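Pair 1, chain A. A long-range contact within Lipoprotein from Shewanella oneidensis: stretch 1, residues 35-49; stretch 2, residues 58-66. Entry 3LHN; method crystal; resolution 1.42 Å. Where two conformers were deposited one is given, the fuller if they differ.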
# COMPACT_ATOMS: atom_id res chain seq x y z
N GLY A 35 19.81 5.48 -0.20
CA GLY A 35 19.93 4.37 -1.11
C GLY A 35 18.88 4.47 -2.18
O GLY A 35 18.14 5.43 -2.21
N VAL A 36 18.87 3.51 -3.10
CA VAL A 36 17.87 3.45 -4.15
C VAL A 36 17.16 2.09 -4.01
O VAL A 36 17.74 1.05 -4.29
CB VAL A 36 18.42 3.62 -5.55
CG1 VAL A 36 17.20 3.59 -6.56
CG2 VAL A 36 19.21 4.95 -5.71
N LEU A 37 15.95 2.11 -3.49
CA LEU A 37 15.20 0.92 -3.14
C LEU A 37 14.42 0.44 -4.35
O LEU A 37 14.05 1.23 -5.24
CB LEU A 37 14.21 1.23 -2.02
CG LEU A 37 14.72 1.63 -0.63
CD1 LEU A 37 13.62 2.12 0.27
CD2 LEU A 37 15.47 0.49 0.02
N PRO A 38 14.09 -0.86 -4.39
CA PRO A 38 13.24 -1.32 -5.47
C PRO A 38 11.86 -0.73 -5.39
O PRO A 38 11.34 -0.51 -4.31
CB PRO A 38 13.18 -2.86 -5.23
CG PRO A 38 14.46 -3.14 -4.50
CD PRO A 38 14.59 -1.98 -3.57
N CYS A 39 11.25 -0.54 -6.56
CA CYS A 39 9.94 0.11 -6.66
C CYS A 39 8.95 -0.87 -7.27
O CYS A 39 9.27 -1.48 -8.26
CB CYS A 39 10.08 1.33 -7.53
SG CYS A 39 8.59 2.35 -7.67
N ALA A 40 7.78 -1.03 -6.68
CA ALA A 40 6.81 -1.99 -7.23
C ALA A 40 6.43 -1.70 -8.68
O ALA A 40 6.22 -2.63 -9.47
CB ALA A 40 5.55 -2.03 -6.39
N SER A 41 6.36 -0.42 -9.05
CA SER A 41 5.95 -0.12 -10.44
C SER A 41 6.63 1.11 -11.00
O SER A 41 6.02 1.90 -11.71
CB SER A 41 4.43 0.03 -10.55
OG SER A 41 4.02 1.13 -9.78
N CYS A 42 7.92 1.18 -10.76
CA CYS A 42 8.72 2.29 -11.26
C CYS A 42 10.18 1.90 -11.22
O CYS A 42 10.54 0.84 -10.71
CB CYS A 42 8.40 3.56 -10.51
SG CYS A 42 9.26 3.89 -8.96
N GLU A 43 11.01 2.79 -11.74
CA GLU A 43 12.42 2.47 -11.89
C GLU A 43 13.11 2.16 -10.56
O GLU A 43 13.98 1.29 -10.47
CB GLU A 43 13.10 3.65 -12.60
CG GLU A 43 14.61 3.60 -12.49
CD GLU A 43 15.31 4.63 -13.32
OE1 GLU A 43 14.75 5.08 -14.34
OE2 GLU A 43 16.47 4.90 -12.98
N GLY A 44 12.78 2.91 -9.51
CA GLY A 44 13.41 2.73 -8.24
C GLY A 44 13.02 3.90 -7.33
O GLY A 44 12.42 4.85 -7.81
N ILE A 45 13.37 3.80 -6.06
CA ILE A 45 12.98 4.83 -5.11
C ILE A 45 14.26 5.42 -4.50
O ILE A 45 14.88 4.78 -3.63
CB ILE A 45 12.08 4.34 -3.99
CG1 ILE A 45 10.94 3.44 -4.51
CG2 ILE A 45 11.49 5.54 -3.26
CD1 ILE A 45 10.15 2.78 -3.38
N GLN A 46 14.66 6.60 -4.96
CA GLN A 46 15.83 7.26 -4.40
C GLN A 46 15.43 7.78 -3.04
O GLN A 46 14.61 8.71 -2.93
CB GLN A 46 16.29 8.35 -5.33
CG GLN A 46 17.48 9.15 -4.88
CD GLN A 46 18.02 10.07 -5.99
OE1 GLN A 46 18.03 9.73 -7.18
NE2 GLN A 46 18.46 11.24 -5.58
N THR A 47 15.99 7.22 -2.00
CA THR A 47 15.53 7.40 -0.63
C THR A 47 16.55 8.07 0.26
O THR A 47 17.73 7.74 0.22
CB THR A 47 15.23 6.00 -0.04
OG1 THR A 47 14.22 5.38 -0.83
CG2 THR A 47 14.79 6.06 1.45
N THR A 48 16.11 9.01 1.06
CA THR A 48 16.91 9.69 2.09
C THR A 48 16.11 9.64 3.37
O THR A 48 14.98 10.14 3.43
CB THR A 48 17.21 11.16 1.70
OG1 THR A 48 17.76 11.22 0.37
CG2 THR A 48 18.17 11.79 2.71
N LEU A 49 16.63 8.93 4.37
CA LEU A 49 15.93 8.75 5.66
C LEU A 49 16.83 9.32 6.74
O LEU A 49 17.96 8.89 6.92
CB LEU A 49 15.65 7.28 5.88
CG LEU A 49 15.03 6.90 7.21
CD1 LEU A 49 13.74 7.72 7.53
CD2 LEU A 49 14.71 5.39 7.21
N GLU A 58 12.54 12.03 9.24
CA GLU A 58 12.10 12.64 7.97
C GLU A 58 12.53 11.75 6.83
O GLU A 58 13.68 11.33 6.80
CB GLU A 58 12.67 14.05 7.82
CG GLU A 58 12.19 15.08 8.81
CD GLU A 58 12.42 16.52 8.33
OE1 GLU A 58 13.19 16.74 7.35
OE2 GLU A 58 11.76 17.44 8.92
N LEU A 59 11.62 11.45 5.90
CA LEU A 59 11.89 10.55 4.80
C LEU A 59 11.61 11.32 3.52
O LEU A 59 10.56 12.02 3.42
CB LEU A 59 10.99 9.33 4.89
CG LEU A 59 10.98 8.33 3.75
CD1 LEU A 59 12.33 7.59 3.63
CD2 LEU A 59 9.80 7.30 3.90
N LYS A 60 12.55 11.31 2.58
CA LYS A 60 12.29 11.77 1.23
C LYS A 60 12.43 10.56 0.31
O LYS A 60 13.41 9.80 0.38
CB LYS A 60 13.22 12.89 0.83
CG LYS A 60 13.01 13.32 -0.62
CD LYS A 60 14.05 14.39 -0.97
CE LYS A 60 13.72 15.14 -2.21
NZ LYS A 60 14.86 16.11 -2.41
N SER A 61 11.49 10.43 -0.59
CA SER A 61 11.46 9.30 -1.55
C SER A 61 11.18 9.87 -2.93
O SER A 61 10.10 10.40 -3.13
CB SER A 61 10.34 8.31 -1.23
OG SER A 61 10.45 7.78 0.10
N ILE A 62 12.14 9.80 -3.85
CA ILE A 62 11.89 10.18 -5.24
C ILE A 62 11.65 8.92 -6.03
O ILE A 62 12.52 8.03 -6.15
CB ILE A 62 13.07 10.93 -5.85
CG1 ILE A 62 13.43 12.12 -4.93
CG2 ILE A 62 12.79 11.34 -7.28
CD1 ILE A 62 14.57 12.95 -5.48
N TYR A 63 10.41 8.79 -6.52
CA TYR A 63 10.03 7.68 -7.35
C TYR A 63 10.50 7.99 -8.77
O TYR A 63 9.95 8.85 -9.46
CB TYR A 63 8.53 7.44 -7.24
CG TYR A 63 8.14 6.85 -5.92
CD1 TYR A 63 7.99 7.62 -4.77
CD2 TYR A 63 7.95 5.50 -5.79
CE1 TYR A 63 7.67 7.02 -3.53
CE2 TYR A 63 7.62 4.92 -4.59
CZ TYR A 63 7.48 5.68 -3.46
OH TYR A 63 7.16 5.04 -2.27
N LEU A 64 11.51 7.26 -9.19
CA LEU A 64 12.23 7.50 -10.43
C LEU A 64 11.47 6.93 -11.62
O LEU A 64 10.65 6.02 -11.49
CB LEU A 64 13.60 6.81 -10.38
CG LEU A 64 14.47 7.25 -9.22
CD1 LEU A 64 15.70 6.32 -9.15
CD2 LEU A 64 14.82 8.77 -9.31
N GLY A 65 11.78 7.46 -12.79
CA GLY A 65 11.22 6.99 -14.04
C GLY A 65 10.64 8.09 -14.89
O GLY A 65 10.82 9.29 -14.62
N LYS A 66 9.88 7.66 -15.88
CA LYS A 66 9.30 8.57 -16.86
C LYS A 66 8.20 9.44 -16.23
O LYS A 66 7.82 10.47 -16.78
CB LYS A 66 8.78 7.73 -18.06
CG LYS A 66 9.89 6.99 -18.90
CD LYS A 66 9.34 5.81 -19.80
O HOH W 1 11.79 5.50 0.43

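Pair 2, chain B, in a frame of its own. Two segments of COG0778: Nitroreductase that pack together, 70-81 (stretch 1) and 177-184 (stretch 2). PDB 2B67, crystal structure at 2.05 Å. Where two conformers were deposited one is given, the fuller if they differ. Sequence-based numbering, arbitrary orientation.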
# COMPACT_ATOMS: atom_id res chain seq x y z
N GLU B 70 23.25 -0.38 -8.64
CA GLU B 70 23.23 -1.12 -9.90
C GLU B 70 21.81 -1.31 -10.45
O GLU B 70 21.60 -1.30 -11.67
CB GLU B 70 23.91 -2.46 -9.73
CG GLU B 70 25.44 -2.39 -9.84
CD GLU B 70 26.13 -2.10 -8.53
OE1 GLU B 70 25.44 -1.94 -7.48
OE2 GLU B 70 27.37 -2.04 -8.55
N GLN B 71 20.84 -1.50 -9.56
CA GLN B 71 19.45 -1.69 -10.00
C GLN B 71 18.92 -0.46 -10.72
O GLN B 71 18.39 -0.56 -11.82
CB GLN B 71 18.56 -2.08 -8.82
CG GLN B 71 18.86 -3.48 -8.26
CD GLN B 71 18.01 -3.81 -7.05
OE1 GLN B 71 16.78 -3.70 -7.09
NE2 GLN B 71 18.67 -4.22 -5.95
N VAL B 72 19.09 0.71 -10.11
CA VAL B 72 18.61 1.92 -10.73
C VAL B 72 19.41 2.28 -12.01
O VAL B 72 18.83 2.79 -12.98
CB VAL B 72 18.53 3.09 -9.73
CG1 VAL B 72 17.93 4.34 -10.41
CG2 VAL B 72 17.69 2.70 -8.52
N SER B 73 20.71 2.00 -12.02
CA SER B 73 21.54 2.29 -13.23
C SER B 73 21.13 1.45 -14.41
O SER B 73 21.09 1.97 -15.54
CB SER B 73 23.03 2.02 -12.99
OG SER B 73 23.57 2.91 -12.04
N SER B 74 20.85 0.17 -14.18
CA SER B 74 20.52 -0.74 -15.27
C SER B 74 19.08 -0.67 -15.74
O SER B 74 18.84 -0.71 -16.94
CB SER B 74 20.84 -2.18 -14.90
OG SER B 74 22.24 -2.32 -14.77
N ALA B 75 18.13 -0.59 -14.79
CA ALA B 75 16.71 -0.64 -15.15
C ALA B 75 16.39 0.37 -16.26
O ALA B 75 16.78 1.52 -16.17
CB ALA B 75 15.82 -0.42 -13.94
N PRO B 76 15.70 -0.09 -17.33
CA PRO B 76 15.41 0.84 -18.44
C PRO B 76 14.59 2.04 -17.92
O PRO B 76 14.70 3.15 -18.45
CB PRO B 76 14.58 -0.01 -19.40
CG PRO B 76 14.81 -1.40 -19.03
CD PRO B 76 15.16 -1.45 -17.58
N VAL B 77 13.78 1.80 -16.89
CA VAL B 77 12.90 2.82 -16.34
C VAL B 77 12.92 2.71 -14.83
O VAL B 77 12.97 1.61 -14.30
CB VAL B 77 11.42 2.63 -16.83
CG1 VAL B 77 10.46 3.64 -16.16
CG2 VAL B 77 11.35 2.73 -18.32
N THR B 78 12.86 3.86 -14.16
CA THR B 78 12.60 3.95 -12.73
C THR B 78 11.50 4.97 -12.52
O THR B 78 11.50 6.04 -13.11
CB THR B 78 13.84 4.35 -11.90
OG1 THR B 78 14.84 3.35 -12.02
CG2 THR B 78 13.45 4.53 -10.37
N ILE B 79 10.53 4.60 -11.70
CA ILE B 79 9.40 5.45 -11.42
C ILE B 79 9.64 5.90 -10.02
O ILE B 79 9.67 5.06 -9.11
CB ILE B 79 8.05 4.68 -11.52
CG1 ILE B 79 7.79 4.25 -12.96
CG2 ILE B 79 6.92 5.58 -11.04
CD1 ILE B 79 6.77 3.13 -13.13
N ALA B 80 9.87 7.19 -9.85
CA ALA B 80 9.91 7.77 -8.52
C ALA B 80 8.51 8.13 -8.07
O ALA B 80 7.88 8.98 -8.68
CB ALA B 80 10.83 9.00 -8.49
N LEU B 81 8.01 7.48 -7.02
CA LEU B 81 6.68 7.75 -6.49
C LEU B 81 6.80 8.82 -5.42
O LEU B 81 7.49 8.61 -4.41
CB LEU B 81 6.03 6.49 -5.89
CG LEU B 81 4.70 6.62 -5.14
CD1 LEU B 81 3.60 7.22 -6.04
CD2 LEU B 81 4.25 5.25 -4.67
N GLU B 177 8.72 8.91 -1.93
CA GLU B 177 8.41 7.79 -1.04
C GLU B 177 9.21 6.52 -1.35
O GLU B 177 9.68 5.83 -0.44
CB GLU B 177 6.91 7.47 -1.08
CG GLU B 177 6.02 8.64 -0.57
CD GLU B 177 5.97 8.77 0.94
OE1 GLU B 177 6.61 7.99 1.68
OE2 GLU B 177 5.29 9.69 1.42
N LEU B 178 9.34 6.23 -2.65
CA LEU B 178 9.82 4.92 -3.16
C LEU B 178 10.37 5.12 -4.56
O LEU B 178 9.86 5.96 -5.32
CB LEU B 178 8.63 3.94 -3.34
CG LEU B 178 7.90 3.29 -2.16
CD1 LEU B 178 6.72 2.42 -2.63
CD2 LEU B 178 8.87 2.47 -1.27
N LEU B 179 11.36 4.30 -4.93
CA LEU B 179 11.77 4.16 -6.32
C LEU B 179 11.32 2.77 -6.76
O LEU B 179 11.56 1.79 -6.07
CB LEU B 179 13.31 4.29 -6.49
CG LEU B 179 14.00 5.55 -5.94
CD1 LEU B 179 15.50 5.56 -6.32
CD2 LEU B 179 13.30 6.87 -6.44
N ILE B 180 10.67 2.70 -7.91
CA ILE B 180 10.21 1.44 -8.47
C ILE B 180 10.96 1.26 -9.76
O ILE B 180 10.69 1.98 -10.74
CB ILE B 180 8.71 1.48 -8.91
CG1 ILE B 180 7.83 2.29 -7.94
CG2 ILE B 180 8.21 0.06 -9.19
CD1 ILE B 180 7.26 1.56 -6.87
N THR B 181 11.90 0.31 -9.78
CA THR B 181 12.58 -0.00 -11.04
C THR B 181 11.67 -0.82 -11.94
O THR B 181 10.88 -1.63 -11.46
CB THR B 181 13.87 -0.76 -10.80
OG1 THR B 181 13.60 -1.91 -9.98
CG2 THR B 181 14.93 0.19 -10.13
N VAL B 182 11.80 -0.60 -13.24
CA VAL B 182 10.89 -1.25 -14.20
C VAL B 182 11.68 -1.84 -15.34
O VAL B 182 12.54 -1.17 -15.92
CB VAL B 182 9.81 -0.28 -14.71
CG1 VAL B 182 8.80 -1.05 -15.57
CG2 VAL B 182 9.06 0.36 -13.50
N GLY B 183 11.44 -3.11 -15.62
CA GLY B 183 12.12 -3.76 -16.71
C GLY B 183 11.78 -5.21 -16.81
O GLY B 183 11.12 -5.79 -15.94
N TYR B 184 12.26 -5.83 -17.88
CA TYR B 184 12.09 -7.26 -18.06
C TYR B 184 13.21 -7.98 -17.35
O TYR B 184 14.35 -7.51 -17.34
CB TYR B 184 12.07 -7.58 -19.54
CG TYR B 184 10.87 -6.97 -20.21
CD1 TYR B 184 10.95 -5.71 -20.81
CD2 TYR B 184 9.64 -7.64 -20.22
CE1 TYR B 184 9.83 -5.16 -21.45
CE2 TYR B 184 8.53 -7.09 -20.84
CZ TYR B 184 8.63 -5.85 -21.45
OH TYR B 184 7.52 -5.29 -22.06
O HOH W 2 15.71 -3.44 -9.48

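Pair 1 and pair 2 share an antiparallel pair of strands, entered on one side through a short connecting segment. The N-to-C directions of the paired strands differ by 160° in pair 1 and 156° in pair 2. In both, the axes approach to 4.5 Å. Fourteen central residues superpose with an RMSD of 0.8 Å.

The register is the same. Gln46(A) opposite Ile62(A) matches Ile79(B) opposite Ile180(B). Each is a hydrogen-bonded pair with two backbone bonds. In pair 1, Gln46(A) N to Ile62(A) O is 2.8 Å and Ile62(A) N to Gln46(A) O is 2.9 Å. In pair 2, Ile79(B) N to Ile180(B) O and Ile180(B) N to Ile79(B) O are both 2.8 Å.

The side chains on this face differ. Gln46(A) is exposed, and its OE1 lies 4.0 Å from Leu64(A) CD2. Its counterpart Ile79(B) is buried, and its CD1 packs 3.6 Å from Val182(B) CG2. Gly44(A) matches Val77(B). The glycine offers no side chain, and Val36(A) CG1, 4.1 Å from Leu64(A) CD1, packs on that leucine instead. In pair 2 the valine makes the contact itself, with Val77(B) CB 3.9 Å from Val182(B) CB.

The opposite face also differs. Tyr63(A) matches Thr181(B). Ile45(A) CG2 sits over one face of the tyrosine ring, 4.0 Å from the centroid of the Tyr63(A) ring. The disulfide between Cys39(A) and Cys42(A) lies at the ring edge, with Cys39(A) SG 3.7 Å and Cys42(A) SG 3.8 Å from Tyr63(A) CD2. Thr181(B) is much smaller. In pair 2 a helix ends at Ser74(B). Val72(B) in that helix places CG2 4.1 Å from Thr181(B) CG2. Ala75(B), just after the helix and at the position of Cys42(A), has its CB 3.7 Å from Thr181(B) CB.

Water links the stretches in each pair, at different places. In pair 1 it donates to Thr47(A) OG1 at 2.7 Å and is 2.7 Å from Ser61(A) OG. These positions match Ala80(B) and Leu179(B), which meet through an apolar contact, Ala80(B) CB to Leu179(B) CD2, 3.9 Å. In pair 2 the water donates to Gln71(B) OE1 at 2.6 Å and accepts from Thr181(B) OG1 at 2.7 Å.

After superposition Gly65(A) CA and Gly183(B) CA lie 0.2 Å apart. The backbone angles of Gly65(A) call for glycine by themselves. At Gly183(B), a CB would clash with Pro76(B) CD, 2.8 Å away.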